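PDB 6KRW: protein-tyrosine-phosphatase PTP1 from Arabidopsis thaliana, which removes phosphate from phosphotyrosine in proteins, acting on MAP kinases such as MPK6 and, together with MKP1, restraining salicylic acid and camalexin synthesis in defence. Local coordinates for residues A[68-74]-A[275-279]. Sequence-based numbering, arbitrary orientation.
Sequences VVPFDKN and RKQRI
Residues 68-74 run extended from Val68 to Phe71, then turn through helical angles at Asp72 and Lys73 into Asn74, with a weak Asn74 N to Phe71 O bond. They face 275-279, where helix 267-277 gives way to extended chain at Arg278 and Ile279, in the register Val68–Ile279 (CA–CA 6.8 Å), Pro70–Arg278 (5.9 Å) and Asn74–Gln277 (6.9 Å).

Near the end of a helix, carbonyls run out of amide partners, and side-chain donors serve two here. Asn74, chi1 p, suits its place because its amide both donates and accepts: ND2 bonds Gln277 O (2.8 Å) and Leu94 O, OD1 a water. Lys73, long enough to reach across, sets NZ 2.8 Å from Lys276 O, a weak bond. Two waters link backbone atoms across the gap: one donates to Val69 O (2.7 Å) and accepts from Ile279 N (2.9 Å); the other accepts from Phe71 N (2.8 Å) and donates to Asn74 OD1 and Gln277 O (both 2.7 Å).

Flat Phe71 packs against the 275-279 backbone, Arg275 O at its ring edge (3.5 Å from CE2); Ile279 offers it an apolar side chain (CZ–CB 4.1 Å). Arg278, extended until chi4 turns to 79°, lays NH1 4.0 Å from Pro70 N, NH2 3.9 Å from Val68 CG1; NH1 bonds Ser93 OG, NH2 Asn91 OD1 and Ala239 O. Ala239 lies in the Cys237–Arg243 loop, which carries the nucleophile Cys237 and, as in relatives, probably binds substrate phosphate: the P-loop of classical tyrosine phosphatases.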
ATOM      1  N   VAL A  68       2.941   9.040 -12.976  1.00 23.59           N
ATOM      2  CA  VAL A  68       2.914   8.456 -11.611  1.00 20.60           C
ATOM      3  C   VAL A  68       4.283   7.856 -11.342  1.00 20.20           C
ATOM      4  O   VAL A  68       4.615   6.771 -11.832  1.00 21.79           O
ATOM      5  CB  VAL A  68       1.805   7.412 -11.405  1.00 21.86           C
ATOM      6  CG1 VAL A  68       1.841   6.915  -9.961  1.00 20.76           C
ATOM      7  CG2 VAL A  68       0.443   7.989 -11.754  1.00 22.85           C
ATOM      8  N   VAL A  69       5.114   8.620 -10.654  1.00 17.96           N
ATOM      9  CA  VAL A  69       6.535   8.317 -10.423  1.00 17.85           C
ATOM     10  C   VAL A  69       6.850   8.755  -8.999  1.00 15.82           C
ATOM     11  O   VAL A  69       6.183   9.649  -8.460  1.00 17.16           O
ATOM     12  CB  VAL A  69       7.448   9.047 -11.417  1.00 18.45           C
ATOM     13  CG1 VAL A  69       7.269   8.530 -12.826  1.00 19.63           C
ATOM     14  CG2 VAL A  69       7.252  10.554 -11.371  1.00 21.23           C
ATOM     15  N   PRO A  70       7.870   8.130  -8.378  1.00 15.86           N
ATOM     16  CA  PRO A  70       8.296   8.531  -7.041  1.00 15.61           C
ATOM     17  C   PRO A  70       9.166   9.799  -7.088  1.00 15.64           C
ATOM     18  O   PRO A  70       9.922   9.990  -8.020  1.00 16.21           O
ATOM     19  CB  PRO A  70       9.122   7.344  -6.545  1.00 15.60           C
ATOM     20  CG  PRO A  70       9.773   6.837  -7.830  1.00 16.13           C
ATOM     21  CD  PRO A  70       8.677   7.006  -8.889  1.00 16.60           C
ATOM     22  N   PHE A  71       9.015  10.574  -6.032  1.00 14.98           N
ATOM     23  CA  PHE A  71       9.932  11.717  -5.791  1.00 14.45           C
ATOM     24  C   PHE A  71      11.333  11.210  -5.525  1.00 15.36           C
ATOM     25  O   PHE A  71      11.544  10.173  -4.859  1.00 15.88           O
ATOM     26  CB  PHE A  71       9.414  12.505  -4.594  1.00 14.15           C
ATOM     27  CG  PHE A  71       8.013  13.015  -4.729  1.00 13.54           C
ATOM     28  CD1 PHE A  71       7.603  13.709  -5.864  1.00 16.28           C
ATOM     29  CD2 PHE A  71       7.094  12.861  -3.706  1.00 14.25           C
ATOM     30  CE1 PHE A  71       6.307  14.188  -5.972  1.00 15.30           C
ATOM     31  CE2 PHE A  71       5.793  13.325  -3.812  1.00 15.33           C
ATOM     32  CZ  PHE A  71       5.402  13.987  -4.945  1.00 15.55           C
ATOM     33  N   ASP A  72      12.328  11.973  -5.961  1.00 16.01           N
ATOM     34  CA  ASP A  72      13.731  11.645  -5.635  1.00 14.83           C
ATOM     35  C   ASP A  72      13.930  11.532  -4.126  1.00 15.14           C
ATOM     36  O   ASP A  72      14.725  10.670  -3.695  1.00 17.17           O
ATOM     37  CB  ASP A  72      14.673  12.706  -6.197  1.00 16.06           C
ATOM     38  CG  ASP A  72      14.718  12.782  -7.707  1.00 19.20           C
ATOM     39  OD1 ASP A  72      14.521  11.749  -8.367  1.00 19.93           O
ATOM     40  OD2 ASP A  72      15.000  13.864  -8.260  1.00 19.13           O
ATOM     41  N   LYS A  73      13.242  12.372  -3.338  1.00 14.47           N
ATOM     42  CA  LYS A  73      13.576  12.486  -1.900  1.00 15.49           C
ATOM     43  C   LYS A  73      13.279  11.184  -1.143  1.00 13.86           C
ATOM     44  O   LYS A  73      13.904  10.948  -0.133  1.00 15.53           O
ATOM     45  CB  LYS A  73      12.825  13.647  -1.261  1.00 19.64           C
ATOM     46  CG  LYS A  73      11.325  13.495  -1.193  1.00 25.57           C
ATOM     47  CD  LYS A  73      10.602  14.659  -0.520  1.00 34.94           C
ATOM     48  CE  LYS A  73       9.098  14.422  -0.454  1.00 57.98           C
ATOM     49  NZ  LYS A  73       8.778  13.197   0.318  1.00 64.04           N
ATOM     50  N   ASN A  74      12.327  10.366  -1.640  1.00 14.62           N
ATOM     51  CA  ASN A  74      11.914   9.177  -0.842  1.00 14.06           C
ATOM     52  C   ASN A  74      11.716   7.970  -1.742  1.00 14.14           C
ATOM     53  O   ASN A  74      11.068   7.027  -1.241  1.00 16.31           O
ATOM     54  CB  ASN A  74      10.683   9.457   0.003  1.00 13.88           C
ATOM     55  CG  ASN A  74       9.434   9.607  -0.851  1.00 14.12           C
ATOM     56  OD1 ASN A  74       9.507  10.161  -1.954  1.00 16.01           O
ATOM     57  ND2 ASN A  74       8.290   9.136  -0.334  1.00 15.85           N
ATOM     58  N   ARG A 275       0.444  12.530   0.105  1.00 16.02           N
ATOM     59  CA  ARG A 275       0.679  13.171  -1.212  1.00 16.92           C
ATOM     60  C   ARG A 275       2.061  13.858  -1.280  1.00 17.64           C
ATOM     61  O   ARG A 275       2.625  13.894  -2.345  1.00 18.08           O
ATOM     62  CB  ARG A 275      -0.488  14.086  -1.563  1.00 17.09           C
ATOM     63  CG  ARG A 275      -1.740  13.319  -1.946  1.00 17.64           C
ATOM     64  CD  ARG A 275      -2.916  14.241  -2.063  1.00 17.87           C
ATOM     65  NE  ARG A 275      -4.037  13.514  -2.631  1.00 17.09           N
ATOM     66  CZ  ARG A 275      -5.053  14.064  -3.254  1.00 20.20           C
ATOM     67  NH1 ARG A 275      -5.113  15.363  -3.464  1.00 21.76           N
ATOM     68  NH2 ARG A 275      -6.041  13.325  -3.729  1.00 22.39           N
ATOM     69  N   LYS A 276       2.600  14.277  -0.134  1.00 16.55           N
ATOM     70  CA  LYS A 276       3.984  14.808  -0.096  1.00 17.00           C
ATOM     71  C   LYS A 276       4.979  13.668  -0.251  1.00 16.92           C
ATOM     72  O   LYS A 276       6.159  13.907  -0.545  1.00 17.74           O
ATOM     73  CB  LYS A 276       4.199  15.589   1.198  1.00 21.34           C
ATOM     74  CG  LYS A 276       3.441  16.904   1.279  1.00 30.79           C
ATOM     75  CD  LYS A 276       4.039  17.910   2.226  1.00 57.32           C
ATOM     76  CE  LYS A 276       4.423  17.357   3.586  1.00 69.72           C
ATOM     77  NZ  LYS A 276       4.412  18.426   4.624  1.00 76.38           N
ATOM     78  N   GLN A 277       4.495  12.405  -0.125  1.00 15.03           N
ATOM     79  CA  GLN A 277       5.363  11.215  -0.237  1.00 14.29           C
ATOM     80  C   GLN A 277       5.133  10.416  -1.532  1.00 14.25           C
ATOM     81  O   GLN A 277       6.046   9.698  -1.918  1.00 15.64           O
ATOM     82  CB  GLN A 277       5.205  10.332   1.008  1.00 15.11           C
ATOM     83  CG  GLN A 277       5.634  11.093   2.277  1.00 15.54           C
ATOM     84  CD  GLN A 277       5.527  10.310   3.563  1.00 17.50           C
ATOM     85  OE1 GLN A 277       5.279   9.117   3.561  1.00 23.44           O
ATOM     86  NE2 GLN A 277       5.814  10.925   4.692  1.00 22.09           N
ATOM     87  N   ARG A 278       3.990  10.588  -2.171  1.00 14.67           N
ATOM     88  CA  ARG A 278       3.776   9.965  -3.501  1.00 14.86           C
ATOM     89  C   ARG A 278       2.626  10.734  -4.147  1.00 14.75           C
ATOM     90  O   ARG A 278       1.547  10.850  -3.539  1.00 16.21           O
ATOM     91  CB  ARG A 278       3.496   8.452  -3.426  1.00 15.11           C
ATOM     92  CG  ARG A 278       3.498   7.790  -4.791  1.00 16.54           C
ATOM     93  CD  ARG A 278       3.412   6.267  -4.575  1.00 15.80           C
ATOM     94  NE  ARG A 278       3.228   5.467  -5.792  1.00 16.54           N
ATOM     95  CZ  ARG A 278       4.161   5.139  -6.663  1.00 17.20           C
ATOM     96  NH1 ARG A 278       5.420   5.534  -6.501  1.00 17.54           N
ATOM     97  NH2 ARG A 278       3.867   4.393  -7.721  1.00 18.55           N
ATOM     98  N   ILE A 279       2.864  11.246  -5.339  1.00 15.75           N
ATOM     99  CA  ILE A 279       1.879  12.127  -6.000  1.00 17.55           C
ATOM    100  C   ILE A 279       0.530  11.412  -6.122  1.00 17.02           C
ATOM    101  O   ILE A 279       0.494  10.228  -6.566  1.00 18.78           O
ATOM    102  CB  ILE A 279       2.399  12.630  -7.356  1.00 18.28           C
ATOM    103  CG1 ILE A 279       1.475  13.718  -7.903  1.00 20.23           C
ATOM    104  CG2 ILE A 279       2.641  11.482  -8.322  1.00 20.18           C
ATOM    105  CD1 ILE A 279       2.019  14.486  -9.066  1.00 20.99           C
TER
HETATM  106  O   HOH W   1       5.605  10.849  -6.141  1.00 15.71           O
HETATM  107  O   HOH W   2       7.822   9.226  -3.842  1.00 15.55           O